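Local coordinates for ornithine cyclodeaminase (Methanococcus maripaludis S2, PDB 3C2Q), which catalyses the conversion of L-ornithine to L-proline with release of ammonia, using NAD(+) as cofactor, at residues I119-E122 against M123-R127; K202-I205 against Y206-A210; F330-L333 against L334-L338. One frame throughout, in Å; residues are numbered along the deposited sequence.

Contact 1: I119-E122 against M123-R127; sequences IAKE and MHEIR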
loop_
_atom_site.group_PDB
_atom_site.type_symbol
_atom_site.label_atom_id
_atom_site.label_comp_id
_atom_site.label_asym_id
_atom_site.label_seq_id
_atom_site.Cartn_x
_atom_site.Cartn_y
_atom_site.Cartn_z
ATOM N N ILE B 119 15.726 13.643 -13.173
ATOM C CA ILE B 119 16.367 13.882 -11.858
ATOM C C ILE B 119 17.884 13.938 -11.987
ATOM O O ILE B 119 18.534 14.814 -11.378
ATOM C CB ILE B 119 15.958 12.807 -10.782
ATOM C CG1 ILE B 119 14.470 12.961 -10.406
ATOM C CG2 ILE B 119 16.868 12.860 -9.557
ATOM C CD1 ILE B 119 13.877 11.676 -9.806
ATOM N N ALA B 120 18.447 13.019 -12.765
ATOM C CA ALA B 120 19.908 12.990 -12.940
ATOM C C ALA B 120 20.423 14.278 -13.652
ATOM O O ALA B 120 21.443 14.837 -13.259
ATOM C CB ALA B 120 20.326 11.751 -13.718
ATOM N N LYS B 121 19.692 14.745 -14.662
ATOM C CA LYS B 121 20.065 15.990 -15.357
ATOM C C LYS B 121 20.052 17.179 -14.380
ATOM O O LYS B 121 20.990 18.004 -14.363
ATOM C CB LYS B 121 19.128 16.288 -16.516
ATOM C CG LYS B 121 19.513 17.587 -17.287
ATOM C CD LYS B 121 20.677 17.311 -18.254
ATOM C CE LYS B 121 21.704 18.465 -18.307
ATOM N NZ LYS B 121 23.055 17.950 -18.755
ATOM N N GLU B 122 18.986 17.279 -13.582
ATOM C CA GLU B 122 18.920 18.328 -12.586
ATOM C C GLU B 122 20.026 18.244 -11.523
ATOM O O GLU B 122 20.622 19.274 -11.168
ATOM C CB GLU B 122 17.531 18.404 -11.954
ATOM C CG GLU B 122 17.193 19.818 -11.539
ATOM C CD GLU B 122 15.762 19.989 -11.051
ATOM O OE1 GLU B 122 14.912 19.081 -11.306
ATOM O OE2 GLU B 122 15.499 21.048 -10.412
HETATM N N MSE B 123 20.326 17.045 -11.019
HETATM C CA MSE B 123 21.403 16.892 -10.043
HETATM C C MSE B 123 22.767 17.311 -10.657
HETATM O O MSE B 123 23.608 17.907 -9.992
HETATM C CB MSE B 123 21.507 15.445 -9.564
HETATM C CG MSE B 123 20.301 14.971 -8.729
HETATM SE SE MSE B 123 20.548 13.077 -8.314
HETATM C CE MSE B 123 22.130 13.098 -7.181
ATOM N N HIS B 124 22.966 16.972 -11.922
ATOM C CA HIS B 124 24.207 17.327 -12.617
ATOM C C HIS B 124 24.330 18.850 -12.739
ATOM O O HIS B 124 25.364 19.420 -12.414
ATOM C CB HIS B 124 24.266 16.649 -13.980
ATOM C CG HIS B 124 25.564 16.860 -14.694
ATOM N ND1 HIS B 124 26.642 16.015 -14.544
ATOM C CD2 HIS B 124 25.957 17.830 -15.552
ATOM C CE1 HIS B 124 27.640 16.446 -15.290
ATOM N NE2 HIS B 124 27.249 17.544 -15.915
ATOM N N GLU B 125 23.253 19.500 -13.163
ATOM C CA GLU B 125 23.211 20.955 -13.253
ATOM C C GLU B 125 23.457 21.608 -11.898
ATOM O O GLU B 125 24.235 22.567 -11.789
ATOM C CB GLU B 125 21.850 21.407 -13.781
ATOM C CG GLU B 125 21.604 21.064 -15.225
ATOM C CD GLU B 125 20.165 21.372 -15.659
ATOM O OE1 GLU B 125 19.251 21.468 -14.794
ATOM O OE2 GLU B 125 19.933 21.495 -16.882
ATOM N N ILE B 126 22.789 21.098 -10.861
ATOM C CA ILE B 126 22.942 21.637 -9.519
ATOM C C ILE B 126 24.369 21.447 -8.972
ATOM O O ILE B 126 24.924 22.371 -8.352
ATOM C CB ILE B 126 21.832 21.084 -8.541
ATOM C CG1 ILE B 126 20.471 21.716 -8.866
ATOM C CG2 ILE B 126 22.229 21.292 -7.074
ATOM C CD1 ILE B 126 19.237 20.938 -8.320
ATOM N N ARG B 127 24.974 20.290 -9.202
ATOM C CA ARG B 127 26.350 20.073 -8.753
ATOM C C ARG B 127 27.323 21.055 -9.433
ATOM O O ARG B 127 28.219 21.565 -8.767
ATOM C CB ARG B 127 26.842 18.659 -9.002
ATOM C CG ARG B 127 28.160 18.401 -8.285
ATOM C CD ARG B 127 28.873 17.150 -8.727
ATOM N NE ARG B 127 28.899 16.993 -10.181
ATOM C CZ ARG B 127 29.551 16.018 -10.815
ATOM N NH1 ARG B 127 30.254 15.145 -10.124
ATOM N NH2 ARG B 127 29.518 15.921 -12.148
#
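Met123, present as selenomethionine, lies one turn beyond Ile119 on helix 112-133, an alpha-helix packed against the parallel sheet of the Rossmann-fold domain. Its CB starts out beside Ile119 O, which accepts the bond from Met123 N at 2.9 Å. With CG anti to the carbonyl carbon (chi1 -67°), the chain stays close to the carbonyl of Ile119, and CG comes within 3.2 Å of Ile119 O. Next, SE meets the branch methyl CG2 of Ile119 at 3.9 Å, the two side chains crossing obliquely. A bend at chi3 (65°) then turns the terminal methyl CE toward Leu338 of helix 327-342. A long, flexible apolar chain suits this buried face, where Met276 and Ile278 of one strand and Ile138 of another receive it.

Glu122 sends OE1 to a salt bridge with Lys298, while its methylene CG packs 4.0 Å from Ile126 CD1. On the exposed side, Lys121 and Glu125 cross at about a right angle and meet without a salt bridge: a methylene, not the ammonium, comes up to the carboxylate. Lys121 NZ stays 5.1 Å from Glu125 OE2, whereas Lys121 CE lies 3.8 Å from the same oxygen.

Contact 2: K202-I205 against Y206-A210; sequences KHHI and YAINA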
loop_
_atom_site.group_PDB
_atom_site.type_symbol
_atom_site.label_atom_id
_atom_site.label_comp_id
_atom_site.label_asym_id
_atom_site.label_seq_id
_atom_site.Cartn_x
_atom_site.Cartn_y
_atom_site.Cartn_z
ATOM N N LYS B 202 23.954 -10.775 14.615
ATOM C CA LYS B 202 24.838 -10.050 15.516
ATOM C C LYS B 202 25.549 -8.882 14.860
ATOM O O LYS B 202 26.062 -8.023 15.559
ATOM C CB LYS B 202 25.911 -10.996 16.095
ATOM C CG LYS B 202 25.426 -11.932 17.222
ATOM C CD LYS B 202 25.373 -11.187 18.581
ATOM C CE LYS B 202 25.955 -12.052 19.678
ATOM N NZ LYS B 202 25.583 -11.670 21.070
ATOM N N HIS B 203 25.579 -8.808 13.530
ATOM C CA HIS B 203 26.438 -7.797 12.911
ATOM C C HIS B 203 26.049 -6.370 13.260
ATOM O O HIS B 203 26.891 -5.498 13.362
ATOM C CB HIS B 203 26.522 -7.975 11.379
ATOM C CG HIS B 203 27.138 -9.276 10.953
ATOM N ND1 HIS B 203 27.139 -9.697 9.638
ATOM C CD2 HIS B 203 27.819 -10.219 11.652
ATOM C CE1 HIS B 203 27.750 -10.868 9.552
ATOM N NE2 HIS B 203 28.170 -11.207 10.760
ATOM N N HIS B 204 24.754 -6.111 13.353
ATOM C CA HIS B 204 24.294 -4.766 13.647
ATOM C C HIS B 204 24.799 -4.237 15.012
ATOM O O HIS B 204 25.384 -3.140 15.082
ATOM C CB HIS B 204 22.757 -4.680 13.544
ATOM C CG HIS B 204 22.266 -3.288 13.635
ATOM N ND1 HIS B 204 21.108 -2.944 14.298
ATOM C CD2 HIS B 204 22.801 -2.131 13.169
ATOM C CE1 HIS B 204 20.944 -1.633 14.228
ATOM N NE2 HIS B 204 21.957 -1.114 13.549
ATOM N N ILE B 205 24.603 -5.012 16.075
ATOM C CA ILE B 205 25.187 -4.634 17.395
ATOM C C ILE B 205 26.724 -4.615 17.377
ATOM O O ILE B 205 27.332 -3.737 18.009
ATOM C CB ILE B 205 24.616 -5.481 18.582
ATOM C CG1 ILE B 205 25.007 -4.918 19.959
ATOM C CG2 ILE B 205 24.949 -6.969 18.458
ATOM C CD1 ILE B 205 24.597 -3.466 20.217
ATOM N N TYR B 206 27.357 -5.529 16.626
ATOM C CA TYR B 206 28.824 -5.462 16.500
ATOM C C TYR B 206 29.222 -4.143 15.877
ATOM O O TYR B 206 30.212 -3.536 16.286
ATOM C CB TYR B 206 29.420 -6.586 15.667
ATOM C CG TYR B 206 29.328 -7.966 16.216
ATOM C CD1 TYR B 206 29.150 -8.204 17.586
ATOM C CD2 TYR B 206 29.504 -9.055 15.367
ATOM C CE1 TYR B 206 29.071 -9.469 18.074
ATOM C CE2 TYR B 206 29.452 -10.346 15.843
ATOM C CZ TYR B 206 29.241 -10.551 17.196
ATOM O OH TYR B 206 29.167 -11.844 17.653
ATOM N N ALA B 207 28.453 -3.667 14.885
ATOM C CA ALA B 207 28.788 -2.396 14.235
ATOM C C ALA B 207 28.620 -1.188 15.173
ATOM O O ALA B 207 29.455 -0.268 15.195
ATOM C CB ALA B 207 27.968 -2.195 12.911
ATOM N N ILE B 208 27.545 -1.196 15.955
ATOM C CA ILE B 208 27.329 -0.115 16.938
ATOM C C ILE B 208 28.480 -0.165 17.982
ATOM O O ILE B 208 29.053 0.865 18.321
ATOM C CB ILE B 208 25.962 -0.279 17.632
ATOM C CG1 ILE B 208 24.813 0.001 16.625
ATOM C CG2 ILE B 208 25.823 0.665 18.900
ATOM C CD1 ILE B 208 23.438 -0.595 17.068
ATOM N N ASN B 209 28.785 -1.363 18.468
ATOM C CA ASN B 209 29.859 -1.556 19.486
ATOM C C ASN B 209 31.192 -1.003 18.981
ATOM O O ASN B 209 31.912 -0.314 19.699
ATOM C CB ASN B 209 29.976 -3.035 19.851
ATOM C CG ASN B 209 30.591 -3.241 21.224
ATOM O OD1 ASN B 209 30.337 -2.453 22.131
ATOM N ND2 ASN B 209 31.384 -4.304 21.387
ATOM N N ALA B 210 31.480 -1.243 17.710
ATOM C CA ALA B 210 32.712 -0.779 17.083
ATOM C C ALA B 210 32.805 0.737 17.027
ATOM O O ALA B 210 33.877 1.325 17.297
ATOM C CB ALA B 210 32.883 -1.421 15.679
#
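Ile205 O takes the backbone N-H of Asn209 at 2.8 Å, an almost straight bond of 165°. It is one of four successive i to i+4 bonds in the early turns of helix 203-214, an alpha-helix of the Rossmann-fold domain that lies against helix 171-183 and faces a second subunit.

Tyr206 lies back along the helix against Lys202. Its CG is anti to the carbonyl carbon (chi1 -67°), which swings the ring toward the preceding turn, and one face settles over Lys202: Lys202 O is 3.3 Å from Tyr206 CG, and Lys202 CB makes a CH-pi contact on the same face, 3.9 Å from the ring centroid. That oxygen also accepts the N-H of Tyr206 itself, so backbone and side chain of one residue both close on it. Lysine suits the place because its chain is apolar where the ring lies yet charged at the end: NZ goes on to Ser28 of the second subunit, and Ile205 packs on Phe26 of that same subunit. Tyr206 CD2 comes up to the edge of the His203 ring, near its plane, 4.2 Å from His203 CD2.

The two imidazoles are held from helix 171-183 and just beyond it: His203 stacks on Tyr183 and bonds through ND1 to Thr185, while His204 stacks on His176 and has a hydrogen bond between its NE2 and Thr175 OG1. Ile208, which Thr175 touches, lies about 5 Å, side chain to side chain, from Asn171, which by similarity binds NAD(+). A second CH-pi pair forms here, on another side of the helix: Ile208 turns its CG1 back beside the backbone N, carrying the terminal methyl CD1 over the imidazole face of His204, 4.0 Å from the centroid.

Contact 3: F330-L333 against L334-L338; sequences FLVL and LLKEL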
loop_
_atom_site.group_PDB
_atom_site.type_symbol
_atom_site.label_atom_id
_atom_site.label_comp_id
_atom_site.label_asym_id
_atom_site.label_seq_id
_atom_site.Cartn_x
_atom_site.Cartn_y
_atom_site.Cartn_z
ATOM N N PHE B 330 16.123 2.095 -7.924
ATOM C CA PHE B 330 16.199 3.492 -8.277
ATOM C C PHE B 330 17.608 4.088 -8.102
ATOM O O PHE B 330 18.116 4.730 -9.027
ATOM C CB PHE B 330 15.158 4.286 -7.442
ATOM C CG PHE B 330 15.273 5.786 -7.597
ATOM C CD1 PHE B 330 14.618 6.454 -8.636
ATOM C CD2 PHE B 330 16.026 6.528 -6.707
ATOM C CE1 PHE B 330 14.728 7.859 -8.775
ATOM C CE2 PHE B 330 16.154 7.938 -6.851
ATOM C CZ PHE B 330 15.505 8.583 -7.879
ATOM N N LEU B 331 18.227 3.896 -6.928
ATOM C CA LEU B 331 19.577 4.443 -6.679
ATOM C C LEU B 331 20.621 3.861 -7.621
ATOM O O LEU B 331 21.508 4.586 -8.077
ATOM C CB LEU B 331 20.019 4.290 -5.204
ATOM C CG LEU B 331 19.256 5.204 -4.217
ATOM C CD1 LEU B 331 19.529 4.782 -2.777
ATOM C CD2 LEU B 331 19.595 6.685 -4.425
ATOM N N VAL B 332 20.506 2.580 -7.927
ATOM C CA VAL B 332 21.481 1.899 -8.848
ATOM C C VAL B 332 21.370 2.481 -10.254
ATOM O O VAL B 332 22.387 2.861 -10.889
ATOM C CB VAL B 332 21.298 0.345 -8.810
ATOM C CG1 VAL B 332 22.167 -0.340 -9.887
ATOM C CG2 VAL B 332 21.698 -0.195 -7.399
ATOM N N LEU B 333 20.132 2.616 -10.726
ATOM C CA LEU B 333 19.880 3.226 -12.031
ATOM C C LEU B 333 20.236 4.715 -12.097
ATOM O O LEU B 333 20.785 5.187 -13.119
ATOM C CB LEU B 333 18.409 3.014 -12.435
ATOM C CG LEU B 333 18.003 1.572 -12.729
ATOM C CD1 LEU B 333 16.478 1.477 -13.006
ATOM C CD2 LEU B 333 18.847 0.989 -13.913
ATOM N N LEU B 334 19.900 5.462 -11.041
ATOM C CA LEU B 334 20.249 6.873 -10.970
ATOM C C LEU B 334 21.773 7.083 -11.101
ATOM O O LEU B 334 22.216 7.921 -11.878
ATOM C CB LEU B 334 19.747 7.496 -9.671
ATOM C CG LEU B 334 19.904 9.012 -9.476
ATOM C CD1 LEU B 334 19.387 9.801 -10.683
ATOM C CD2 LEU B 334 19.227 9.418 -8.126
ATOM N N LEU B 335 22.547 6.337 -10.325
ATOM C CA LEU B 335 24.006 6.418 -10.417
ATOM C C LEU B 335 24.504 6.165 -11.868
ATOM O O LEU B 335 25.351 6.916 -12.386
ATOM C CB LEU B 335 24.657 5.443 -9.439
ATOM C CG LEU B 335 26.207 5.434 -9.482
ATOM C CD1 LEU B 335 26.773 6.807 -9.118
ATOM C CD2 LEU B 335 26.776 4.333 -8.609
ATOM N N LYS B 336 23.992 5.119 -12.514
ATOM C CA LYS B 336 24.404 4.842 -13.900
ATOM C C LYS B 336 24.136 6.046 -14.799
ATOM O O LYS B 336 24.955 6.372 -15.654
ATOM C CB LYS B 336 23.718 3.600 -14.450
ATOM C CG LYS B 336 24.130 2.321 -13.781
ATOM C CD LYS B 336 23.444 1.123 -14.463
ATOM C CE LYS B 336 23.312 -0.078 -13.539
ATOM N NZ LYS B 336 24.634 -0.651 -13.155
ATOM N N GLU B 337 23.002 6.725 -14.596
ATOM C CA GLU B 337 22.642 7.865 -15.421
ATOM C C GLU B 337 23.570 9.075 -15.145
ATOM O O GLU B 337 23.980 9.779 -16.087
ATOM C CB GLU B 337 21.160 8.211 -15.241
ATOM C CG GLU B 337 20.631 9.349 -16.125
ATOM C CD GLU B 337 20.751 9.110 -17.645
ATOM O OE1 GLU B 337 21.045 7.981 -18.085
ATOM O OE2 GLU B 337 20.568 10.098 -18.391
ATOM N N LEU B 338 23.897 9.307 -13.869
ATOM C CA LEU B 338 24.870 10.334 -13.467
ATOM C C LEU B 338 26.258 10.038 -14.099
ATOM O O LEU B 338 26.897 10.939 -14.637
ATOM C CB LEU B 338 24.975 10.412 -11.934
ATOM C CG LEU B 338 23.742 10.879 -11.134
ATOM C CD1 LEU B 338 23.927 10.648 -9.613
ATOM C CD2 LEU B 338 23.437 12.328 -11.454
#
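This is a buried contact between successive turns of a single alpha-helix, 327-342, which follows the edge strand 321-324 of the parallel sheet. Four i to i+4 backbone bonds run through it; the shortest, Leu334 N to Phe330 O, is 2.8 Å long.

The inward side belongs to Phe330 and Leu334, which lie side by side and point the same way. Both have CG anti to the backbone N (chi1 172° and -174°), a shared setting that lets methyl CD2 of Leu334 reach the ring at CE2 of Phe330, 3.6 Å away. Large apolar groups suit this place: Phe330 meets Ile116 of helix 112-133, and Leu334 is wedged between that helix and Met158 of helix 152-160. Glu337, against Ala120 and Lys117 of helix 112-133, sends OE2 to a salt bridge with Arg340.

The outward side faces a third subunit. There Lys336 runs alongside Val332, with CG 3.4 Å from Val332 O and CE 3.8 Å from Val332 CG1, so its aliphatic part shields the valine. Lys336 also packs on Lys336 of the third subunit, whose side chain touches Leu333 as well. A serine in place of Lys336 would probably leave Val332 CG1 without its methylene cover and open a gap against the third subunit.

Val327 opens this helix and Asp326 lies just before it; both bind NAD(+) by similarity. A helix that follows a strand of the parallel sheet, with cofactor residues at the strand-to-helix turn, is characteristic of the Rossmann fold.

From the N terminus, contact 1 comes first, on helix 112-133; contact 2 follows on helix 203-214, and contact 3 on helix 327-342 near the C terminus. Each spans only adjoining turns of its own helix, so none closes a long loop, and the three stand in series without nesting or crossing. Contacts 1 and 3 meet directly, joining the first helix of the chain to the last in the Rossmann-fold domain: Ala120 CB packs 3.4 Å from Glu337 CG, and Met123 CE reaches 3.9 Å from Leu338 CD1. Contact 2 stands apart, its centre about 36 Å from that of contact 1. It faces the second subunit, whereas contact 3 faces the third.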